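Local coordinates for protein mersacidin decarboxylase (Bacillus sp., PDB 1P3Y) that catalyses the FAD-dependent oxidative decarboxylation of the C-terminal cysteine of mersacidin to an aminoenethiol residue during biosynthesis of this lantibiotic, at residues 93-98 / 136-141; 120-125 / 146-151. One frame throughout, in Å; residues are numbered along the deposited sequence.

Contact 1 packs helix 92-99 against helix 132-144, and contact 2 pairs the adjacent strands 119-122 and 147-148; their centres lie about 10 Å apart. Helix 132-144 is followed in the chain by strand 147-148, and at the turn between them Leu141 O and His146 N, 2.8 Å apart, form a probable hydrogen bond. Side chains join the two layers: Ile138 CD1 lies 3.4 Å from Val148 CG1, and Leu95 CD2 is 3.7 Å from Phe120 CD2. Both contacts reach the same FAD, contact 1 at a phosphate through Asn93 and contact 2 at the isoalloxazine through Asn123. The catalytic His75 is more remote, its side chain about 12 Å from that of Thr98.

Contact 1 (93-98 / 136-141); sequences NILGQT and RNIEQL. With FAD (flavin-adenine dinucleotide), chain B.
Leu95 and Leu141 both hold CG anti to their own carbonyl carbon (chi1 -65° and -77°), beside the backbone N, and between the helices their side chains cross at about a right angle, Leu95 CD2 lying 3.7 Å from Leu141 CD1. The other methyl of Leu95, CD1, meets the terminal CD1 of Ile138 at 3.6 Å, while Leu141 CD2 reaches Thr98 OG1. Thr98 OG1 turns back to its own helix and donates at 2.6 Å to Ile94 O, which also accepts from Thr98 N, on the opposite face of its plane. The approach is close at Gly96, whose CA lies 5.9 Å from the CA of Asn137. Here two helices on one face of the Rossmann-type parallel sheet pack together; the axes of segments 93-98 and 136-141 approach to 8.9 Å at 50°, with Leu95 resting on Phe120 and Pro122 of strand 119-122. Helix 92-99 directs other residues to the cofactor: Asn93 ND2 donates to O2P of the FAD phosphate in a nearly straight bond of 2.7 Å. Asn93 OD1 accepts from Ala103 N of a second subunit, and Arg136 forms a salt bridge with Asp144 of that subunit.

Contact 2 (120-125 / 146-151); sequences FFPNMN and HIVIEP. With FAD (flavin-adenine dinucleotide), chain B.
Phe120 and Val148 face each other as a parallel bridge pair whose side chains lie on the same side of the sheet. Both backbone bonds belong to Phe120: its N donates to Ile147 O at 2.7 Å, and its O accepts from Ile149 N at 2.8 Å. The second nitrogen stands nearly in line with the carbonyl, yet the bond is bent, 134° at the hydrogen. Packing is dense along the buried residues and at Ile149. The Phe120 ring turns its edge toward the face of His146 in an offset edge-to-face pair, centroids 5.7 Å apart and planes at 78°, while Ile147 O lies in the plane of the Phe120 ring at its edge. Val148 CG1, anti to the backbone N (chi1 -179°), meets Pro122 CG at 3.6 Å, the two side chains crossing at about a right angle. Phe121 lies on the other side of the sheet, alongside Ile149 and pointing the same way. Ile149 CG1 sits over one face of the Phe121 ring, 3.8 Å from its centroid and offset toward the rim, a CH-pi contact. The outer side is looser at Ile147 and Glu150: the side chain of Ile147 runs out from the pairing, and Glu150 is exposed and forms a salt bridge with Arg142. Past the strand end, Asn123 O accepts a hydrogen bond from FAD N3 at 2.8 Å, so the C-terminal end of strand 119-122 delivers a backbone acceptor to the flavin. Within the Rossmann-type sheet, strand 147-148 is one of the two edge strands within this chain and strand 119-122 lies between it and strand 84-90. Helix 132-144 covers Pro122 and Val148 through Ile138, while Leu170 and Ile171 lie against Phe121 on the other side.

Contact 1 (93-98 / 136-141)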
loop_
_atom_site.group_PDB
_atom_site.type_symbol
_atom_site.label_atom_id
_atom_site.label_comp_id
_atom_site.label_asym_id
_atom_site.label_seq_id
_atom_site.Cartn_x
_atom_site.Cartn_y
_atom_site.Cartn_z
ATOM N N ASN A 93 1.751 30.594 -13.471
ATOM C CA ASN A 93 2.839 29.965 -12.742
ATOM C C ASN A 93 4.068 29.726 -13.630
ATOM O O ASN A 93 5.163 30.185 -13.309
ATOM C CB ASN A 93 2.362 28.642 -12.122
ATOM C CG ASN A 93 3.490 27.886 -11.455
ATOM O OD1 ASN A 93 4.128 28.398 -10.525
ATOM N ND2 ASN A 93 3.764 26.666 -11.941
ATOM N N ILE A 94 3.898 29.009 -14.741
ATOM C CA ILE A 94 5.023 28.749 -15.641
ATOM C C ILE A 94 5.656 30.075 -16.126
ATOM O O ILE A 94 6.890 30.186 -16.215
ATOM C CB ILE A 94 4.569 27.844 -16.839
ATOM C CG1 ILE A 94 5.158 26.428 -16.674
ATOM C CG2 ILE A 94 4.902 28.469 -18.177
ATOM C CD1 ILE A 94 6.613 26.340 -16.376
ATOM N N LEU A 95 4.819 31.077 -16.424
ATOM C CA LEU A 95 5.326 32.384 -16.850
ATOM C C LEU A 95 6.169 32.966 -15.716
ATOM O O LEU A 95 7.286 33.450 -15.957
ATOM C CB LEU A 95 4.181 33.357 -17.184
ATOM C CG LEU A 95 3.311 32.956 -18.390
ATOM C CD1 LEU A 95 2.162 33.941 -18.569
ATOM C CD2 LEU A 95 4.160 32.869 -19.658
ATOM N N GLY A 96 5.642 32.910 -14.484
ATOM C CA GLY A 96 6.377 33.433 -13.338
ATOM C C GLY A 96 7.675 32.674 -13.058
ATOM O O GLY A 96 8.698 33.248 -12.646
ATOM N N GLN A 97 7.663 31.369 -13.297
ATOM C CA GLN A 97 8.862 30.605 -13.027
ATOM C C GLN A 97 9.925 30.893 -14.064
ATOM O O GLN A 97 11.083 31.170 -13.716
ATOM C CB GLN A 97 8.565 29.089 -12.978
ATOM C CG GLN A 97 8.119 28.586 -11.596
ATOM C CD GLN A 97 7.938 27.067 -11.521
ATOM O OE1 GLN A 97 8.890 26.304 -11.678
ATOM N NE2 GLN A 97 6.709 26.633 -11.278
ATOM N N THR A 98 9.532 30.840 -15.333
ATOM C CA THR A 98 10.495 31.036 -16.406
ATOM C C THR A 98 11.027 32.466 -16.442
ATOM O O THR A 98 12.226 32.691 -16.648
ATOM C CB THR A 98 9.891 30.647 -17.773
ATOM O OG1 THR A 98 8.598 31.247 -17.908
ATOM C CG2 THR A 98 9.760 29.121 -17.877
ATOM N N ARG A 136 4.132 42.048 -15.958
ATOM C CA ARG A 136 5.551 42.273 -15.742
ATOM C C ARG A 136 6.331 41.043 -16.155
ATOM O O ARG A 136 7.396 41.158 -16.784
ATOM C CB ARG A 136 5.836 42.599 -14.272
ATOM C CG ARG A 136 7.334 42.626 -13.955
ATOM C CD ARG A 136 7.657 43.298 -12.602
ATOM N NE ARG A 136 7.202 42.580 -11.411
ATOM C CZ ARG A 136 6.166 42.931 -10.641
ATOM N NH1 ARG A 136 5.430 44.015 -10.908
ATOM N NH2 ARG A 136 5.865 42.186 -9.582
ATOM N N ASN A 137 5.796 39.864 -15.812
ATOM C CA ASN A 137 6.473 38.611 -16.140
ATOM C C ASN A 137 6.540 38.435 -17.644
ATOM O O ASN A 137 7.604 38.100 -18.177
ATOM C CB ASN A 137 5.783 37.403 -15.454
ATOM C CG ASN A 137 6.219 37.220 -13.973
ATOM O OD1 ASN A 137 5.530 36.573 -13.183
ATOM N ND2 ASN A 137 7.369 37.783 -13.613
ATOM N N ILE A 138 5.416 38.668 -18.329
ATOM C CA ILE A 138 5.363 38.540 -19.797
ATOM C C ILE A 138 6.433 39.445 -20.441
ATOM O O ILE A 138 7.206 39.017 -21.318
ATOM C CB ILE A 138 3.985 38.980 -20.364
ATOM C CG1 ILE A 138 2.860 38.102 -19.791
ATOM C CG2 ILE A 138 4.022 38.942 -21.905
ATOM C CD1 ILE A 138 2.615 36.839 -20.575
ATOM N N GLU A 139 6.460 40.697 -19.991
ATOM C CA GLU A 139 7.409 41.663 -20.499
ATOM C C GLU A 139 8.830 41.150 -20.309
ATOM O O GLU A 139 9.610 41.069 -21.275
ATOM C CB GLU A 139 7.204 43.013 -19.797
ATOM C CG GLU A 139 8.066 44.172 -20.332
ATOM C CD GLU A 139 8.130 44.228 -21.863
ATOM O OE1 GLU A 139 7.077 43.984 -22.512
ATOM O OE2 GLU A 139 9.233 44.522 -22.406
ATOM N N GLN A 140 9.151 40.757 -19.078
ATOM C CA GLN A 140 10.480 40.253 -18.737
ATOM C C GLN A 140 10.922 39.111 -19.650
ATOM O O GLN A 140 12.093 39.025 -20.024
ATOM C CB GLN A 140 10.515 39.797 -17.276
ATOM C CG GLN A 140 11.897 39.403 -16.778
ATOM C CD GLN A 140 12.856 40.578 -16.730
ATOM O OE1 GLN A 140 12.785 41.416 -15.834
ATOM N NE2 GLN A 140 13.759 40.643 -17.698
ATOM N N LEU A 141 9.993 38.212 -19.961
ATOM C CA LEU A 141 10.270 37.088 -20.848
ATOM C C LEU A 141 10.643 37.599 -22.243
ATOM O O LEU A 141 11.584 37.092 -22.878
ATOM C CB LEU A 141 9.043 36.174 -20.933
ATOM C CG LEU A 141 8.803 35.243 -19.737
ATOM C CD1 LEU A 141 7.389 34.681 -19.797
ATOM C CD2 LEU A 141 9.848 34.117 -19.750
HETATM P PA FAD B . 2.515 22.265 -11.628
HETATM O O1A FAD B . 1.441 21.311 -12.139
HETATM O O2A FAD B . 3.958 21.800 -11.661
HETATM O O5B FAD B . 2.212 22.731 -10.084
HETATM C C5B FAD B . 0.917 22.591 -9.427
HETATM C C4B FAD B . 0.847 21.338 -8.563
HETATM O O4B FAD B . 1.844 20.408 -8.975
HETATM C C3B FAD B . 1.115 21.571 -7.066
HETATM O O3B FAD B . -0.091 21.192 -6.409
HETATM C C2B FAD B . 2.307 20.717 -6.782
HETATM O O2B FAD B . 2.483 20.151 -5.514
HETATM C C1B FAD B . 2.254 19.649 -7.870
HETATM N N9A FAD B . 3.515 18.962 -8.301
HETATM C C8A FAD B . 4.671 19.445 -9.056
HETATM N N7A FAD B . 5.610 18.546 -9.248
HETATM C C5A FAD B . 5.112 17.364 -8.610
HETATM C C6A FAD B . 5.628 16.022 -8.426
HETATM N N6A FAD B . 6.812 15.629 -8.925
HETATM N N1A FAD B . 4.839 15.087 -7.688
HETATM C C2A FAD B . 3.627 15.435 -7.157
HETATM N N3A FAD B . 3.033 16.724 -7.297
HETATM C C4A FAD B . 3.916 17.617 -8.058
HETATM N N1 FAD B . -3.561 28.468 -13.881
HETATM C C2 FAD B . -3.330 29.302 -14.966
HETATM O O2 FAD B . -2.419 30.172 -14.919
HETATM N N3 FAD B . -4.121 29.163 -16.118
HETATM C C4 FAD B . -5.192 28.205 -16.286
HETATM O O4 FAD B . -5.866 28.170 -17.387
HETATM C C4X FAD B . -5.388 27.372 -15.187
HETATM N N5 FAD B . -6.423 26.382 -15.316
HETATM C C5X FAD B . -6.626 25.492 -14.214
HETATM C C6 FAD B . -7.640 24.488 -14.287
HETATM C C7 FAD B . -7.907 23.541 -13.214
HETATM C C7M FAD B . -9.028 22.481 -13.412
HETATM C C8 FAD B . -7.083 23.637 -11.988
HETATM C C8M FAD B . -7.239 22.717 -10.794
HETATM C C9 FAD B . -6.075 24.607 -11.866
HETATM C C9A FAD B . -5.810 25.555 -12.939
HETATM N N10 FAD B . -4.769 26.642 -12.929
HETATM C C10 FAD B . -4.567 27.513 -14.010
HETATM C "C1'" FAD B . -3.965 26.754 -11.748
HETATM C "C2'" FAD B . -2.596 26.178 -11.793
HETATM O "O2'" FAD B . -2.730 24.710 -12.060
HETATM C "C3'" FAD B . -1.899 26.346 -10.495
HETATM O "O3'" FAD B . -1.387 27.684 -10.320
HETATM C "C4'" FAD B . -0.701 25.376 -10.281
HETATM O "O4'" FAD B . -0.169 25.622 -8.935
HETATM C "C5'" FAD B . 0.437 25.535 -11.259
HETATM O "O5'" FAD B . 0.210 24.743 -12.436
HETATM P P FAD B . 1.382 24.343 -13.413
HETATM O O1P FAD B . 0.763 23.548 -14.480
HETATM O O2P FAD B . 2.105 25.596 -13.835
HETATM O O3P FAD B . 2.457 23.588 -12.470
#

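Contact 2 (120-125 / 146-151)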
loop_
_atom_site.group_PDB
_atom_site.type_symbol
_atom_site.label_atom_id
_atom_site.label_comp_id
_atom_site.label_asym_id
_atom_site.label_seq_id
_atom_site.Cartn_x
_atom_site.Cartn_y
_atom_site.Cartn_z
ATOM N N PHE A 120 5.730 31.020 -25.864
ATOM C CA PHE A 120 4.661 30.751 -24.904
ATOM C C PHE A 120 3.273 31.125 -25.393
ATOM O O PHE A 120 3.095 32.153 -26.038
ATOM C CB PHE A 120 4.883 31.543 -23.615
ATOM C CG PHE A 120 6.123 31.181 -22.884
ATOM C CD1 PHE A 120 7.366 31.628 -23.331
ATOM C CD2 PHE A 120 6.051 30.390 -21.727
ATOM C CE1 PHE A 120 8.531 31.298 -22.633
ATOM C CE2 PHE A 120 7.196 30.049 -21.018
ATOM C CZ PHE A 120 8.445 30.503 -21.467
ATOM N N PHE A 121 2.287 30.304 -25.054
ATOM C CA PHE A 121 0.900 30.586 -25.405
ATOM C C PHE A 121 0.097 30.644 -24.107
ATOM O O PHE A 121 -0.611 29.706 -23.768
ATOM C CB PHE A 121 0.312 29.498 -26.305
ATOM C CG PHE A 121 0.794 29.553 -27.725
ATOM C CD1 PHE A 121 2.052 29.057 -28.072
ATOM C CD2 PHE A 121 -0.035 30.069 -28.725
ATOM C CE1 PHE A 121 2.479 29.063 -29.400
ATOM C CE2 PHE A 121 0.377 30.082 -30.057
ATOM C CZ PHE A 121 1.639 29.574 -30.401
ATOM N N PRO A 122 0.200 31.755 -23.363
ATOM C CA PRO A 122 -0.526 31.910 -22.101
ATOM C C PRO A 122 -2.026 31.688 -22.202
ATOM O O PRO A 122 -2.642 31.931 -23.239
ATOM C CB PRO A 122 -0.189 33.339 -21.677
ATOM C CG PRO A 122 1.170 33.534 -22.223
ATOM C CD PRO A 122 1.073 32.918 -23.603
ATOM N N ASN A 123 -2.604 31.253 -21.090
ATOM C CA ASN A 123 -4.026 30.982 -20.985
ATOM C C ASN A 123 -4.353 30.951 -19.496
ATOM O O ASN A 123 -3.770 30.190 -18.734
ATOM C CB ASN A 123 -4.349 29.637 -21.649
ATOM C CG ASN A 123 -5.787 29.241 -21.477
ATOM O OD1 ASN A 123 -6.168 28.706 -20.441
ATOM N ND2 ASN A 123 -6.607 29.514 -22.483
ATOM N N MET A 124 -5.276 31.800 -19.075
ATOM C CA MET A 124 -5.641 31.870 -17.674
ATOM C C MET A 124 -6.911 32.677 -17.526
ATOM O O MET A 124 -7.442 33.232 -18.493
ATOM C CB MET A 124 -4.526 32.540 -16.870
ATOM C CG MET A 124 -4.260 34.005 -17.263
ATOM S SD MET A 124 -2.644 34.559 -16.687
ATOM C CE MET A 124 -1.591 33.937 -17.994
ATOM N N ASN A 125 -7.385 32.735 -16.294
ATOM C CA ASN A 125 -8.588 33.472 -15.946
ATOM C C ASN A 125 -8.313 34.962 -16.179
ATOM O O ASN A 125 -7.195 35.442 -15.939
ATOM C CB ASN A 125 -8.900 33.214 -14.474
ATOM C CG ASN A 125 -10.221 33.746 -14.074
ATOM O OD1 ASN A 125 -11.251 33.304 -14.580
ATOM N ND2 ASN A 125 -10.221 34.706 -13.155
ATOM N N HIS A 146 12.237 35.564 -25.187
ATOM C CA HIS A 146 11.179 34.602 -25.460
ATOM C C HIS A 146 10.001 35.290 -26.128
ATOM O O HIS A 146 9.821 36.497 -25.980
ATOM C CB HIS A 146 10.727 33.917 -24.152
ATOM C CG HIS A 146 11.814 33.129 -23.486
ATOM N ND1 HIS A 146 12.322 33.460 -22.243
ATOM C CD2 HIS A 146 12.541 32.070 -23.922
ATOM C CE1 HIS A 146 13.319 32.643 -21.947
ATOM N NE2 HIS A 146 13.472 31.792 -22.950
ATOM N N ILE A 147 9.209 34.510 -26.857
ATOM C CA ILE A 147 8.025 35.007 -27.546
ATOM C C ILE A 147 6.796 34.630 -26.726
ATOM O O ILE A 147 6.721 33.513 -26.187
ATOM C CB ILE A 147 7.894 34.361 -28.940
ATOM C CG1 ILE A 147 9.089 34.767 -29.795
ATOM C CG2 ILE A 147 6.547 34.745 -29.595
ATOM C CD1 ILE A 147 9.151 34.012 -31.090
ATOM N N VAL A 148 5.830 35.547 -26.650
ATOM C CA VAL A 148 4.607 35.307 -25.887
ATOM C C VAL A 148 3.326 35.615 -26.677
ATOM O O VAL A 148 2.846 36.748 -26.705
ATOM C CB VAL A 148 4.629 36.126 -24.583
ATOM C CG1 VAL A 148 3.380 35.875 -23.785
ATOM C CG2 VAL A 148 5.846 35.764 -23.782
ATOM N N ILE A 149 2.779 34.598 -27.329
ATOM C CA ILE A 149 1.559 34.767 -28.104
ATOM C C ILE A 149 0.424 35.081 -27.140
ATOM O O ILE A 149 0.072 34.275 -26.282
ATOM C CB ILE A 149 1.234 33.492 -28.896
ATOM C CG1 ILE A 149 2.421 33.123 -29.802
ATOM C CG2 ILE A 149 -0.052 33.666 -29.667
ATOM C CD1 ILE A 149 3.070 34.295 -30.529
ATOM N N GLU A 150 -0.142 36.271 -27.271
ATOM C CA GLU A 150 -1.219 36.685 -26.391
ATOM C C GLU A 150 -2.486 35.889 -26.656
ATOM O O GLU A 150 -2.696 35.363 -27.743
ATOM C CB GLU A 150 -1.493 38.190 -26.580
ATOM C CG GLU A 150 -0.245 39.080 -26.435
ATOM C CD GLU A 150 -0.371 40.138 -25.339
ATOM O OE1 GLU A 150 0.691 40.604 -24.831
ATOM O OE2 GLU A 150 -1.529 40.503 -25.002
ATOM N N PRO A 151 -3.331 35.742 -25.639
ATOM C CA PRO A 151 -4.578 35.000 -25.853
ATOM C C PRO A 151 -5.621 35.973 -26.439
ATOM O O PRO A 151 -5.471 37.200 -26.350
ATOM C CB PRO A 151 -4.938 34.517 -24.444
ATOM C CG PRO A 151 -4.392 35.619 -23.568
ATOM C CD PRO A 151 -3.042 35.895 -24.202
HETATM P PA FAD B . 2.515 22.265 -11.628
HETATM O O1A FAD B . 1.441 21.311 -12.139
HETATM O O2A FAD B . 3.958 21.800 -11.661
HETATM O O5B FAD B . 2.212 22.731 -10.084
HETATM C C5B FAD B . 0.917 22.591 -9.427
HETATM C C4B FAD B . 0.847 21.338 -8.563
HETATM O O4B FAD B . 1.844 20.408 -8.975
HETATM C C3B FAD B . 1.115 21.571 -7.066
HETATM O O3B FAD B . -0.091 21.192 -6.409
HETATM C C2B FAD B . 2.307 20.717 -6.782
HETATM O O2B FAD B . 2.483 20.151 -5.514
HETATM C C1B FAD B . 2.254 19.649 -7.870
HETATM N N9A FAD B . 3.515 18.962 -8.301
HETATM C C8A FAD B . 4.671 19.445 -9.056
HETATM N N7A FAD B . 5.610 18.546 -9.248
HETATM C C5A FAD B . 5.112 17.364 -8.610
HETATM C C6A FAD B . 5.628 16.022 -8.426
HETATM N N6A FAD B . 6.812 15.629 -8.925
HETATM N N1A FAD B . 4.839 15.087 -7.688
HETATM C C2A FAD B . 3.627 15.435 -7.157
HETATM N N3A FAD B . 3.033 16.724 -7.297
HETATM C C4A FAD B . 3.916 17.617 -8.058
HETATM N N1 FAD B . -3.561 28.468 -13.881
HETATM C C2 FAD B . -3.330 29.302 -14.966
HETATM O O2 FAD B . -2.419 30.172 -14.919
HETATM N N3 FAD B . -4.121 29.163 -16.118
HETATM C C4 FAD B . -5.192 28.205 -16.286
HETATM O O4 FAD B . -5.866 28.170 -17.387
HETATM C C4X FAD B . -5.388 27.372 -15.187
HETATM N N5 FAD B . -6.423 26.382 -15.316
HETATM C C5X FAD B . -6.626 25.492 -14.214
HETATM C C6 FAD B . -7.640 24.488 -14.287
HETATM C C7 FAD B . -7.907 23.541 -13.214
HETATM C C7M FAD B . -9.028 22.481 -13.412
HETATM C C8 FAD B . -7.083 23.637 -11.988
HETATM C C8M FAD B . -7.239 22.717 -10.794
HETATM C C9 FAD B . -6.075 24.607 -11.866
HETATM C C9A FAD B . -5.810 25.555 -12.939
HETATM N N10 FAD B . -4.769 26.642 -12.929
HETATM C C10 FAD B . -4.567 27.513 -14.010
HETATM C "C1'" FAD B . -3.965 26.754 -11.748
HETATM C "C2'" FAD B . -2.596 26.178 -11.793
HETATM O "O2'" FAD B . -2.730 24.710 -12.060
HETATM C "C3'" FAD B . -1.899 26.346 -10.495
HETATM O "O3'" FAD B . -1.387 27.684 -10.320
HETATM C "C4'" FAD B . -0.701 25.376 -10.281
HETATM O "O4'" FAD B . -0.169 25.622 -8.935
HETATM C "C5'" FAD B . 0.437 25.535 -11.259
HETATM O "O5'" FAD B . 0.210 24.743 -12.436
HETATM P P FAD B . 1.382 24.343 -13.413
HETATM O O1P FAD B . 0.763 23.548 -14.480
HETATM O O2P FAD B . 2.105 25.596 -13.835
HETATM O O3P FAD B . 2.457 23.588 -12.470
#